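Long-range contacts in DUF1460 domain-containing protein (Legionella pneumophila subsp. pneumophila, PDB 2IM9), which is of unknown function but probably acts as a cell-wall amidase, cleaving amide bonds in peptidoglycan: residues A[243-248]-A[312-317]; A[239-244]-A[270-275]; A[153-158]-A[220-225]; A[55-60]-A[100-105]. All blocks are in the same frame, centred on the assembly; numbering follows the deposited sequence. Where two conformers were deposited one is given.

How the contacts relate
Going from the N terminus, contact 4 closes first, packing helix 53-63 against helix 95-107. Contact 3 follows in series: its loop leaves the short strand 151-153 and closes where strand 214-223 ends. Contacts 1 and 2 both start from the stretch around Asn-243 and Gly-244; contact 2 closes on strand 264-275, well before contact 1 closes on strand 311-317. Contacts 1, 2 and 3 all reach one antiparallel sheet, in which strand 311-317 lies between strands 246-254 and 214-223. Phe-271 and Val-317 link this sheet to the helices of contact 4, whereas contacts 3 and 4 do not touch, their nearest atoms being about 12 Å apart.

Contact 1: A[243-248]-A[312-317]; sequences NGAVIE and INIQVV
Val-246 pairs with Gln-315, and Glu-248 with Asn-313, as the two hydrogen-bonded rungs of an antiparallel beta ladder in the central sheet. Strands 246-248 and 312-317 run at 158° to each other with their axes 4.7 Å apart, and four backbone bonds join them. Of these, Val-246 N to Gln-315 O is the shortest at 2.8 Å. Between the two rungs lies the non-hydrogen-bonded pair Ile-247 and Ile-314, where CA-H groups point at carbonyls: Ile-247 CA is 3.4 Å from Asn-313 O.

These paired residues, all buried, form the tight part of the contact, and Ala-245 continues it: its CB lies 3.4 Å from Gln-315 O and 3.8 Å from Ile-314 CG2. Ile-247 has CG2 anti to its backbone N (chi1 to CG1 -62°), and this methyl makes ordinary packing contact with Ile-312 CG2. On the face shared by Val-246, Glu-248, Asn-313 and Gln-315, the last three bring buried polar groups. The side chains of Glu-248 and Asn-313 lie side by side and point the same way, carboxylate and amide planes only 22° apart. Each has an outside partner: Asn-142 donates to Glu-248 OE1, and Asn-313 ND2 is bonded to Asp-153 and to Pro-220 O.

Toward Val-316 and Val-317, both partly exposed, the ladder becomes looser. Gly-244 and Val-317 share no direct bond; a water takes its place, donating to Gly-244 O at 2.9 Å and accepting from Val-317 N at 3.0 Å. A second water lies within hydrogen-bonding distance of Val-246 O and, at 2.7 Å, of Asn-313 OD1.

Contact 2: A[239-244]-A[270-275]; sequences SQIPNG and GFAIWI
Asn-243 and Gly-244 pass Ile-273 and Ala-272 with the CA atoms of Asn-243 and Ile-273 5.0 Å apart. Segment 239-244 has no regular structure, and its end-to-end direction lies 126° from that of the touching part of strand 270-275. The one backbone bond across the contact, Gly-244 N to Ala-272 O, is 2.8 Å long and meets the oxygen nearly along the C=O axis.

Side chains extend this single bond into a three-point grip. Asn-243 has CG anti to its backbone N (chi1 -169°), and its OD1 accepts from Trp-274 N at 2.9 Å. The indole of Trp-274 makes the third bond: NE1 donates to Ile-241 O over 2.7 Å, with an N-H...O angle of 170° and the oxygen in the ring plane. The same ring edge lies against the backbone, CD1 being 3.6 Å from Asn-243 N. Ile-241 CG2 packs on Ala-272 CB at 3.6 Å.

This loop connects helix 235-238 to strand 246-254, so the contact marks where the chain enters the sheet beside strand 264-275. Strand 278-285 flanks that strand, with Leu-279 touching Ala-272 and Trp-274, while helices 53-63 and 95-107 pack on Phe-271.

Contact 3: A[153-158]-A[220-225]; sequences DITFSI and PYIPFT
Pro-220 is met by Asp-153, Thr-155 and Phe-156 without one hydrogen bond crossing between the two segments, although both border strand 311-317 of the same sheet. The approach is side chain to side chain: even the nearest CA atoms, those of Thr-155 and Pro-220, stand 6.2 Å apart.

Three side chains touch the proline ring. Asp-153 OD2 is in van der Waals contact with Pro-220 CD at 3.3 Å. Phe-156 crosses the proline at about a right angle, its CE1 being 3.6 Å from Pro-220 CB. Thr-155 CB approaches the same CB. With its methyl anti to the backbone N, Thr-155 places CG2 3.7 Å from Ile-222 CG1, and the two side chains slide past each other in opposite directions. Farther in, Ile-158 and Ile-222 cross at about a right angle, and Ile-222 CD1 sits against CB, CG2 and CD1 of Ile-158, each at 3.7 Å.

An Asx turn shapes the loop that presents these groups. Asp-153 OD1 accepts from Thr-155 N (2.9 Å, N-H...O angle 158°) and from Thr-155 OG1 (2.7 Å). The hydroxyl meets the carboxylate on its syn side, 25° out of the carboxylate plane, whereas Thr-155 N approaches nearly along the C-O bond. Two bonds thus hold this oxygen and orient the hydroxyl, which in turn accepts from Ile-314 N.

In the sheet, strand 311-317 lies between strands 214-223 and 246-254. Its Ile-312 and Ile-314 bond to the backbones of Ile-222 and Ile-154 respectively, while strand 168-175 pairs with strand 214-223 and helix 224-227 follows directly after Pro-223.

Contact 4: A[55-60]-A[100-105]; sequences DRISQI and NTVLSL
Ile-60 packs against Val-102 and Leu-105 where two helices cross, one of them, helix 95-107, lying against the sheet in a way consistent with the central helix of a papain-like fold. The axes of segments 55-60 and 100-105 approach to 9.2 Å with their directions 130° apart. The helices come nearest at Ile-60 and Val-102, whose CA atoms are separated by 6.2 Å.

From Ile-60 the CA-CB bond heads toward the other helix, and CB itself stays 4.3 Å from Val-102 CG1. There the chain divides. CG2, anti to the backbone N, meets both residues: it lies 3.8 Å from Leu-105 CD1 and 4.1 Å from Val-102 CG1. On the other branch, chi1 (-65°) puts CG1 anti to the carbonyl carbon, and chi2 (161°) then extends the tip, CD1, to 3.9 Å from Leu-105 C, beside the Leu-105 carbonyl. Leu-45 of helix 27-45 packs on Ile-60 as well.

One turn earlier in the same helix, Ile-57 extends the apolar seam. Its CD1 meets Leu-103 CD2 at 4.1 Å, the side chains crossing obliquely, and Phe-271 of strand 264-275 touches Ile-57, Val-102 and Leu-103, joining the helix pair to the sheet.

Between the two segments the polar contact is that of Arg-56. Its chain bends at chi3, placing NE, which donates to Ala-106 O. Leu-105 O, already bonded to Tyr-42 OH, lies at the edge of the guanidinium near its plane and receives only a weak bond from Arg-56 NH2, 3.4 Å long.

Contact 1: A[243-248]-A[312-317]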
loop_
_atom_site.group_PDB
_atom_site.type_symbol
_atom_site.label_atom_id
_atom_site.label_comp_id
_atom_site.label_asym_id
_atom_site.label_seq_id
_atom_site.Cartn_x
_atom_site.Cartn_y
_atom_site.Cartn_z
ATOM N N ASN A 243 1.199 -9.658 14.442
ATOM C CA ASN A 243 0.377 -8.470 14.600
ATOM C C ASN A 243 1.078 -7.254 13.992
ATOM O O ASN A 243 2.281 -7.042 14.218
ATOM C CB ASN A 243 0.074 -8.230 16.082
ATOM C CG ASN A 243 -0.988 -7.170 16.294
ATOM O OD1 ASN A 243 -2.074 -7.237 15.718
ATOM N ND2 ASN A 243 -0.679 -6.180 17.131
ATOM N N GLY A 244 0.327 -6.474 13.212
ATOM C CA GLY A 244 0.847 -5.242 12.609
ATOM C C GLY A 244 1.605 -5.469 11.315
ATOM O O GLY A 244 2.184 -4.531 10.763
ATOM N N ALA A 245 1.615 -6.709 10.815
ATOM C CA ALA A 245 2.296 -6.972 9.541
ATOM C C ALA A 245 1.501 -6.342 8.382
ATOM O O ALA A 245 0.303 -6.043 8.518
ATOM C CB ALA A 245 2.474 -8.468 9.316
ATOM N N VAL A 246 2.183 -6.108 7.263
ATOM C CA VAL A 246 1.537 -5.661 6.039
ATOM C C VAL A 246 1.292 -6.892 5.181
ATOM O O VAL A 246 2.241 -7.659 4.917
ATOM C CB VAL A 246 2.437 -4.653 5.269
ATOM C CG1 VAL A 246 1.844 -4.351 3.898
ATOM C CG2 VAL A 246 2.638 -3.350 6.117
ATOM N N ILE A 247 0.027 -7.095 4.785
ATOM C CA ILE A 247 -0.370 -8.241 3.934
ATOM C C ILE A 247 -0.707 -7.743 2.539
ATOM O O ILE A 247 -1.556 -6.857 2.397
ATOM C CB ILE A 247 -1.643 -8.943 4.492
ATOM C CG1 ILE A 247 -1.375 -9.512 5.888
ATOM C CG2 ILE A 247 -2.101 -10.046 3.550
ATOM C CD1 ILE A 247 -2.668 -9.911 6.589
ATOM N N GLU A 248 -0.027 -8.289 1.532
ATOM C CA GLU A 248 -0.310 -7.980 0.124
ATOM C C GLU A 248 -0.943 -9.169 -0.588
ATOM O O GLU A 248 -0.534 -10.323 -0.396
ATOM C CB GLU A 248 0.972 -7.544 -0.603
ATOM C CG GLU A 248 1.542 -6.245 -0.054
ATOM C CD GLU A 248 2.962 -5.927 -0.501
ATOM O OE1 GLU A 248 3.591 -6.757 -1.192
ATOM O OE2 GLU A 248 3.430 -4.813 -0.164
ATOM N N ILE A 312 -0.604 -14.799 -0.581
ATOM C CA ILE A 312 -0.275 -13.549 0.126
ATOM C C ILE A 312 1.221 -13.356 0.410
ATOM O O ILE A 312 1.949 -14.316 0.599
ATOM C CB ILE A 312 -1.029 -13.464 1.474
ATOM C CG1 ILE A 312 -0.667 -14.625 2.412
ATOM C CG2 ILE A 312 -2.538 -13.346 1.218
ATOM C CD1 ILE A 312 -1.302 -14.493 3.818
ATOM N N ASN A 313 1.645 -12.098 0.462
ATOM C CA ASN A 313 3.009 -11.723 0.850
ATOM C C ASN A 313 2.911 -11.024 2.195
ATOM O O ASN A 313 1.942 -10.303 2.446
ATOM C CB ASN A 313 3.630 -10.818 -0.238
ATOM C CG ASN A 313 4.974 -10.221 0.164
ATOM O OD1 ASN A 313 5.045 -9.229 0.897
ATOM N ND2 ASN A 313 6.040 -10.799 -0.343
ATOM N N ILE A 314 3.908 -11.256 3.056
ATOM C CA ILE A 314 3.894 -10.690 4.413
ATOM C C ILE A 314 5.185 -9.920 4.670
ATOM O O ILE A 314 6.284 -10.446 4.491
ATOM C CB ILE A 314 3.733 -11.790 5.510
ATOM C CG1 ILE A 314 2.509 -12.690 5.245
ATOM C CG2 ILE A 314 3.591 -11.162 6.899
ATOM C CD1 ILE A 314 2.795 -13.902 4.384
ATOM N N GLN A 315 5.031 -8.666 5.105
ATOM C CA GLN A 315 6.159 -7.815 5.473
ATOM C C GLN A 315 5.958 -7.279 6.876
ATOM O O GLN A 315 4.823 -7.125 7.340
ATOM C CB GLN A 315 6.247 -6.639 4.521
ATOM C CG GLN A 315 6.723 -7.033 3.140
ATOM C CD GLN A 315 6.810 -5.838 2.256
ATOM O OE1 GLN A 315 5.779 -5.289 1.837
ATOM N NE2 GLN A 315 8.036 -5.396 1.976
ATOM N N VAL A 316 7.057 -7.010 7.570
ATOM C CA VAL A 316 6.972 -6.397 8.895
ATOM C C VAL A 316 7.747 -5.093 8.893
ATOM O O VAL A 316 8.605 -4.874 8.042
ATOM C CB VAL A 316 7.499 -7.301 10.021
ATOM C CG1 VAL A 316 6.648 -8.570 10.142
ATOM C CG2 VAL A 316 8.962 -7.661 9.778
ATOM N N VAL A 317 7.393 -4.213 9.819
ATOM C CA VAL A 317 8.038 -2.916 9.950
ATOM C C VAL A 317 9.227 -3.110 10.887
ATOM O O VAL A 317 9.080 -3.703 11.953
ATOM C CB VAL A 317 7.066 -1.873 10.532
ATOM C CG1 VAL A 317 7.793 -0.553 10.892
ATOM C CG2 VAL A 317 5.919 -1.625 9.571
HETATM O O HOH W 1 4.948 -4.742 11.426
HETATM O O HOH W 2 3.520 -7.346 2.166
#

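Contact 2: A[239-244]-A[270-275]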
loop_
_atom_site.group_PDB
_atom_site.type_symbol
_atom_site.label_atom_id
_atom_site.label_comp_id
_atom_site.label_asym_id
_atom_site.label_seq_id
_atom_site.Cartn_x
_atom_site.Cartn_y
_atom_site.Cartn_z
ATOM N N SER A 239 -1.024 -18.704 12.152
ATOM C CA SER A 239 -0.578 -18.253 13.478
ATOM C C SER A 239 0.784 -17.545 13.466
ATOM O O SER A 239 1.143 -16.890 14.452
ATOM C CB SER A 239 -0.511 -19.448 14.431
ATOM O OG SER A 239 0.633 -20.242 14.149
ATOM N N GLN A 240 1.541 -17.697 12.375
ATOM C CA GLN A 240 2.869 -17.089 12.272
ATOM C C GLN A 240 2.859 -15.683 11.672
ATOM O O GLN A 240 3.901 -15.028 11.591
ATOM C CB GLN A 240 3.832 -17.978 11.473
ATOM C CG GLN A 240 4.145 -19.301 12.151
ATOM C CD GLN A 240 4.860 -20.244 11.205
ATOM O OE1 GLN A 240 6.003 -20.004 10.820
ATOM N NE2 GLN A 240 4.183 -21.313 10.811
ATOM N N ILE A 241 1.689 -15.225 11.247
ATOM C CA ILE A 241 1.573 -13.876 10.704
ATOM C C ILE A 241 1.545 -12.936 11.917
ATOM O O ILE A 241 0.657 -13.056 12.763
ATOM C CB ILE A 241 0.291 -13.741 9.860
ATOM C CG1 ILE A 241 0.321 -14.736 8.679
ATOM C CG2 ILE A 241 0.094 -12.289 9.408
ATOM C CD1 ILE A 241 -0.959 -14.786 7.837
ATOM N N PRO A 242 2.528 -12.019 12.021
ATOM C CA PRO A 242 2.656 -11.155 13.206
ATOM C C PRO A 242 1.620 -10.043 13.240
ATOM O O PRO A 242 1.236 -9.528 12.207
ATOM C CB PRO A 242 4.046 -10.516 13.043
ATOM C CG PRO A 242 4.686 -11.150 11.888
ATOM C CD PRO A 242 3.594 -11.767 11.040
ATOM N N ASN A 243 1.199 -9.658 14.442
ATOM C CA ASN A 243 0.377 -8.470 14.600
ATOM C C ASN A 243 1.078 -7.254 13.992
ATOM O O ASN A 243 2.281 -7.042 14.218
ATOM C CB ASN A 243 0.074 -8.230 16.082
ATOM C CG ASN A 243 -0.988 -7.170 16.294
ATOM O OD1 ASN A 243 -2.074 -7.237 15.718
ATOM N ND2 ASN A 243 -0.679 -6.180 17.131
ATOM N N GLY A 244 0.327 -6.474 13.212
ATOM C CA GLY A 244 0.847 -5.242 12.609
ATOM C C GLY A 244 1.605 -5.469 11.315
ATOM O O GLY A 244 2.184 -4.531 10.763
ATOM N N GLY A 270 -3.149 -4.411 3.048
ATOM C CA GLY A 270 -3.733 -3.960 4.318
ATOM C C GLY A 270 -2.881 -4.509 5.445
ATOM O O GLY A 270 -1.771 -5.010 5.199
ATOM N N PHE A 271 -3.399 -4.441 6.672
ATOM C CA PHE A 271 -2.662 -4.889 7.847
ATOM C C PHE A 271 -3.245 -6.158 8.445
ATOM O O PHE A 271 -4.465 -6.389 8.362
ATOM C CB PHE A 271 -2.692 -3.818 8.944
ATOM C CG PHE A 271 -1.990 -2.541 8.573
ATOM C CD1 PHE A 271 -0.605 -2.469 8.570
ATOM C CD2 PHE A 271 -2.722 -1.411 8.219
ATOM C CE1 PHE A 271 0.053 -1.284 8.227
ATOM C CE2 PHE A 271 -2.076 -0.218 7.875
ATOM C CZ PHE A 271 -0.682 -0.154 7.880
ATOM N N ALA A 272 -2.362 -6.975 9.004
ATOM C CA ALA A 272 -2.744 -8.130 9.816
ATOM C C ALA A 272 -2.913 -7.635 11.233
ATOM O O ALA A 272 -1.966 -7.117 11.817
ATOM C CB ALA A 272 -1.645 -9.211 9.772
ATOM N N ILE A 273 -4.102 -7.810 11.804
ATOM C CA ILE A 273 -4.336 -7.358 13.178
ATOM C C ILE A 273 -4.969 -8.498 13.983
ATOM O O ILE A 273 -6.031 -8.981 13.610
ATOM C CB ILE A 273 -5.278 -6.113 13.226
ATOM C CG1 ILE A 273 -4.732 -4.934 12.396
ATOM C CG2 ILE A 273 -5.550 -5.693 14.700
ATOM C CD1 ILE A 273 -3.439 -4.261 12.957
ATOM N N TRP A 274 -4.311 -8.907 15.064
ATOM C CA TRP A 274 -4.843 -9.947 15.959
ATOM C C TRP A 274 -5.748 -9.299 17.015
ATOM O O TRP A 274 -5.323 -8.380 17.716
ATOM C CB TRP A 274 -3.717 -10.677 16.661
ATOM C CG TRP A 274 -2.991 -11.639 15.780
ATOM C CD1 TRP A 274 -1.877 -11.389 15.019
ATOM C CD2 TRP A 274 -3.338 -13.005 15.556
ATOM N NE1 TRP A 274 -1.508 -12.538 14.339
ATOM C CE2 TRP A 274 -2.396 -13.536 14.648
ATOM C CE3 TRP A 274 -4.363 -13.839 16.036
ATOM C CZ2 TRP A 274 -2.436 -14.871 14.224
ATOM C CZ3 TRP A 274 -4.405 -15.158 15.608
ATOM C CH2 TRP A 274 -3.455 -15.660 14.706
ATOM N N ILE A 275 -6.979 -9.799 17.137
ATOM C CA ILE A 275 -7.927 -9.280 18.135
ATOM C C ILE A 275 -8.637 -10.467 18.732
ATOM O O ILE A 275 -9.280 -11.236 18.020
ATOM C CB ILE A 275 -8.991 -8.348 17.528
ATOM C CG1 ILE A 275 -8.358 -7.131 16.834
ATOM C CG2 ILE A 275 -10.039 -7.893 18.611
ATOM C CD1 ILE A 275 -9.320 -6.443 15.838
#

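Contact 3: A[153-158]-A[220-225]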
loop_
_atom_site.group_PDB
_atom_site.type_symbol
_atom_site.label_atom_id
_atom_site.label_comp_id
_atom_site.label_asym_id
_atom_site.label_seq_id
_atom_site.Cartn_x
_atom_site.Cartn_y
_atom_site.Cartn_z
ATOM N N ASP A 153 10.606 -8.379 4.226
ATOM C CA ASP A 153 9.724 -9.428 3.716
ATOM C C ASP A 153 10.009 -10.678 4.543
ATOM O O ASP A 153 11.153 -11.179 4.561
ATOM C CB ASP A 153 10.012 -9.658 2.224
ATOM C CG ASP A 153 9.006 -10.586 1.543
ATOM O OD1 ASP A 153 8.575 -11.572 2.184
ATOM O OD2 ASP A 153 8.675 -10.352 0.353
ATOM N N ILE A 154 8.992 -11.164 5.243
ATOM C CA ILE A 154 9.132 -12.372 6.057
ATOM C C ILE A 154 8.326 -13.568 5.538
ATOM O O ILE A 154 8.197 -14.582 6.234
ATOM C CB ILE A 154 8.803 -12.102 7.536
ATOM C CG1 ILE A 154 7.334 -11.709 7.731
ATOM C CG2 ILE A 154 9.741 -11.018 8.088
ATOM C CD1 ILE A 154 6.823 -12.075 9.109
ATOM N N THR A 155 7.820 -13.464 4.307
ATOM C CA THR A 155 6.972 -14.507 3.713
ATOM C C THR A 155 7.564 -15.910 3.845
ATOM O O THR A 155 6.874 -16.845 4.290
ATOM C CB THR A 155 6.673 -14.186 2.234
ATOM O OG1 THR A 155 6.209 -12.822 2.138
ATOM C CG2 THR A 155 5.621 -15.137 1.664
ATOM N N PHE A 156 8.841 -16.057 3.487
ATOM C CA PHE A 156 9.472 -17.389 3.545
ATOM C C PHE A 156 9.647 -17.934 4.968
ATOM O O PHE A 156 9.813 -19.146 5.140
ATOM C CB PHE A 156 10.825 -17.410 2.824
ATOM C CG PHE A 156 10.724 -17.752 1.366
ATOM C CD1 PHE A 156 10.582 -16.752 0.410
ATOM C CD2 PHE A 156 10.786 -19.089 0.945
ATOM C CE1 PHE A 156 10.490 -17.078 -0.950
ATOM C CE2 PHE A 156 10.695 -19.425 -0.414
ATOM C CZ PHE A 156 10.552 -18.421 -1.359
ATOM N N SER A 157 9.646 -17.053 5.968
ATOM C CA SER A 157 9.818 -17.474 7.360
ATOM C C SER A 157 8.556 -18.119 7.943
ATOM O O SER A 157 8.566 -18.617 9.078
ATOM C CB SER A 157 10.229 -16.292 8.234
ATOM O OG SER A 157 9.091 -15.507 8.554
ATOM N N ILE A 158 7.470 -18.099 7.184
ATOM C CA ILE A 158 6.237 -18.726 7.626
ATOM C C ILE A 158 6.288 -20.153 7.104
ATOM O O ILE A 158 6.043 -20.403 5.929
ATOM C CB ILE A 158 5.003 -17.938 7.166
ATOM C CG1 ILE A 158 5.005 -16.570 7.869
ATOM C CG2 ILE A 158 3.707 -18.712 7.492
ATOM C CD1 ILE A 158 4.211 -15.549 7.195
ATOM N N PRO A 220 7.753 -12.977 -3.133
ATOM C CA PRO A 220 7.393 -14.222 -2.450
ATOM C C PRO A 220 5.918 -14.237 -2.074
ATOM O O PRO A 220 5.341 -13.178 -1.757
ATOM C CB PRO A 220 8.266 -14.194 -1.187
ATOM C CG PRO A 220 9.423 -13.296 -1.558
ATOM C CD PRO A 220 8.763 -12.214 -2.369
ATOM N N TYR A 221 5.298 -15.410 -2.112
ATOM C CA TYR A 221 3.922 -15.517 -1.602
ATOM C C TYR A 221 3.662 -16.897 -1.041
ATOM O O TYR A 221 4.223 -17.902 -1.521
ATOM C CB TYR A 221 2.859 -15.133 -2.659
ATOM C CG TYR A 221 2.681 -16.130 -3.791
ATOM C CD1 TYR A 221 1.624 -17.052 -3.777
ATOM C CD2 TYR A 221 3.556 -16.147 -4.884
ATOM C CE1 TYR A 221 1.439 -17.967 -4.828
ATOM C CE2 TYR A 221 3.389 -17.100 -5.930
ATOM C CZ TYR A 221 2.331 -17.983 -5.890
ATOM O OH TYR A 221 2.155 -18.893 -6.925
ATOM N N ILE A 222 2.832 -16.924 0.003
ATOM C CA ILE A 222 2.353 -18.187 0.550
ATOM C C ILE A 222 1.110 -18.524 -0.248
ATOM O O ILE A 222 0.145 -17.754 -0.258
ATOM C CB ILE A 222 1.968 -18.056 2.018
ATOM C CG1 ILE A 222 3.164 -17.593 2.857
ATOM C CG2 ILE A 222 1.498 -19.410 2.584
ATOM C CD1 ILE A 222 2.757 -17.224 4.260
ATOM N N PRO A 223 1.125 -19.673 -0.934
ATOM C CA PRO A 223 0.026 -20.064 -1.812
ATOM C C PRO A 223 -1.208 -20.571 -1.061
ATOM O O PRO A 223 -1.080 -21.137 0.035
ATOM C CB PRO A 223 0.633 -21.224 -2.603
ATOM C CG PRO A 223 1.588 -21.818 -1.698
ATOM C CD PRO A 223 2.207 -20.677 -0.947
ATOM N N PHE A 224 -2.381 -20.406 -1.672
ATOM C CA PHE A 224 -3.626 -20.909 -1.092
ATOM C C PHE A 224 -3.616 -22.430 -0.993
ATOM O O PHE A 224 -4.285 -22.999 -0.124
ATOM C CB PHE A 224 -4.858 -20.445 -1.876
ATOM C CG PHE A 224 -5.122 -18.965 -1.797
ATOM C CD1 PHE A 224 -4.781 -18.229 -0.667
ATOM C CD2 PHE A 224 -5.739 -18.307 -2.867
ATOM C CE1 PHE A 224 -5.034 -16.864 -0.600
ATOM C CE2 PHE A 224 -6.015 -16.957 -2.808
ATOM C CZ PHE A 224 -5.648 -16.218 -1.671
ATOM N N THR A 225 -2.856 -23.082 -1.866
ATOM C CA THR A 225 -2.720 -24.541 -1.800
ATOM C C THR A 225 -2.102 -24.981 -0.464
ATOM O O THR A 225 -2.307 -26.125 -0.020
ATOM C CB THR A 225 -1.880 -25.091 -2.963
ATOM O OG1 THR A 225 -0.593 -24.453 -2.964
ATOM C CG2 THR A 225 -2.594 -24.841 -4.284
#

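Contact 4: A[55-60]-A[100-105]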
loop_
_atom_site.group_PDB
_atom_site.type_symbol
_atom_site.label_atom_id
_atom_site.label_comp_id
_atom_site.label_asym_id
_atom_site.label_seq_id
_atom_site.Cartn_x
_atom_site.Cartn_y
_atom_site.Cartn_z
ATOM N N ASP A 55 1.857 -2.266 18.201
ATOM C CA ASP A 55 0.714 -1.703 18.918
ATOM C C ASP A 55 0.372 -0.299 18.425
ATOM O O ASP A 55 -0.797 0.062 18.371
ATOM C CB ASP A 55 0.931 -1.709 20.441
ATOM C CG ASP A 55 0.756 -3.115 21.069
ATOM O OD1 ASP A 55 0.236 -4.047 20.410
ATOM O OD2 ASP A 55 1.138 -3.283 22.246
ATOM N N ARG A 56 1.382 0.485 18.066
ATOM C CA ARG A 56 1.134 1.787 17.420
ATOM C C ARG A 56 0.351 1.620 16.105
ATOM O O ARG A 56 -0.633 2.312 15.836
ATOM C CB ARG A 56 2.460 2.492 17.153
ATOM C CG ARG A 56 3.079 3.088 18.412
ATOM C CD ARG A 56 4.400 3.792 18.116
ATOM N NE ARG A 56 4.236 4.979 17.268
ATOM C CZ ARG A 56 3.995 6.215 17.716
ATOM N NH1 ARG A 56 3.869 6.464 19.029
ATOM N NH2 ARG A 56 3.884 7.209 16.846
ATOM N N ILE A 57 0.821 0.697 15.280
ATOM C CA ILE A 57 0.152 0.407 14.006
ATOM C C ILE A 57 -1.277 -0.037 14.266
ATOM O O ILE A 57 -2.179 0.382 13.568
ATOM C CB ILE A 57 0.914 -0.672 13.196
ATOM C CG1 ILE A 57 2.238 -0.122 12.675
ATOM C CG2 ILE A 57 0.023 -1.265 12.038
ATOM C CD1 ILE A 57 3.191 -1.185 12.205
ATOM N N SER A 58 -1.485 -0.895 15.272
ATOM C CA SER A 58 -2.840 -1.358 15.566
ATOM C C SER A 58 -3.737 -0.206 16.007
ATOM O O SER A 58 -4.852 -0.080 15.521
ATOM C CB SER A 58 -2.842 -2.483 16.612
ATOM O OG SER A 58 -4.170 -2.934 16.867
ATOM N N GLN A 59 -3.244 0.633 16.919
ATOM C CA GLN A 59 -4.024 1.749 17.433
ATOM C C GLN A 59 -4.354 2.769 16.366
ATOM O O GLN A 59 -5.502 3.172 16.231
ATOM C CB GLN A 59 -3.286 2.398 18.599
ATOM C CG GLN A 59 -3.301 1.504 19.845
ATOM C CD GLN A 59 -2.618 2.137 21.042
ATOM O OE1 GLN A 59 -2.505 3.364 21.134
ATOM N NE2 GLN A 59 -2.167 1.297 21.979
ATOM N N ILE A 60 -3.352 3.146 15.570
ATOM C CA ILE A 60 -3.548 4.159 14.523
ATOM C C ILE A 60 -4.442 3.634 13.387
ATOM O O ILE A 60 -5.353 4.321 12.922
ATOM C CB ILE A 60 -2.196 4.653 13.989
ATOM C CG1 ILE A 60 -1.464 5.388 15.113
ATOM C CG2 ILE A 60 -2.375 5.571 12.753
ATOM C CD1 ILE A 60 0.032 5.535 14.890
ATOM N N ASN A 100 0.082 3.538 3.678
ATOM C CA ASN A 100 1.107 4.585 3.724
ATOM C C ASN A 100 0.869 5.585 4.855
ATOM O O ASN A 100 1.808 5.996 5.553
ATOM C CB ASN A 100 1.127 5.346 2.400
ATOM C CG ASN A 100 1.980 4.660 1.351
ATOM O OD1 ASN A 100 2.982 4.036 1.673
ATOM N ND2 ASN A 100 1.591 4.794 0.085
ATOM N N THR A 101 -0.381 5.984 5.018
ATOM C CA THR A 101 -0.712 6.976 6.044
ATOM C C THR A 101 -0.511 6.377 7.442
ATOM O O THR A 101 0.146 6.985 8.294
ATOM C CB THR A 101 -2.130 7.497 5.881
ATOM O OG1 THR A 101 -2.238 8.111 4.590
ATOM C CG2 THR A 101 -2.425 8.524 6.959
ATOM N N VAL A 102 -1.029 5.172 7.661
ATOM C CA VAL A 102 -0.885 4.529 8.975
ATOM C C VAL A 102 0.594 4.316 9.340
ATOM O O VAL A 102 1.019 4.675 10.448
ATOM C CB VAL A 102 -1.662 3.198 9.064
ATOM C CG1 VAL A 102 -1.273 2.452 10.359
ATOM C CG2 VAL A 102 -3.170 3.473 9.013
ATOM N N LEU A 103 1.369 3.749 8.412
ATOM C CA LEU A 103 2.791 3.512 8.660
ATOM C C LEU A 103 3.536 4.797 8.993
ATOM O O LEU A 103 4.308 4.834 9.954
ATOM C CB LEU A 103 3.457 2.816 7.469
ATOM C CG LEU A 103 3.071 1.350 7.282
ATOM C CD1 LEU A 103 3.748 0.808 6.014
ATOM C CD2 LEU A 103 3.413 0.514 8.523
ATOM N N SER A 104 3.293 5.848 8.214
ATOM C CA SER A 104 3.983 7.121 8.430
ATOM C C SER A 104 3.587 7.768 9.756
ATOM O O SER A 104 4.444 8.346 10.422
ATOM C CB SER A 104 3.768 8.072 7.250
ATOM O OG SER A 104 4.217 7.467 6.043
ATOM N N LEU A 105 2.317 7.668 10.154
ATOM C CA LEU A 105 1.897 8.147 11.489
ATOM C C LEU A 105 2.580 7.322 12.587
ATOM O O LEU A 105 3.050 7.873 13.584
ATOM C CB LEU A 105 0.370 8.082 11.670
ATOM C CG LEU A 105 -0.440 9.128 10.885
ATOM C CD1 LEU A 105 -1.896 8.707 10.741
ATOM C CD2 LEU A 105 -0.325 10.505 11.566
#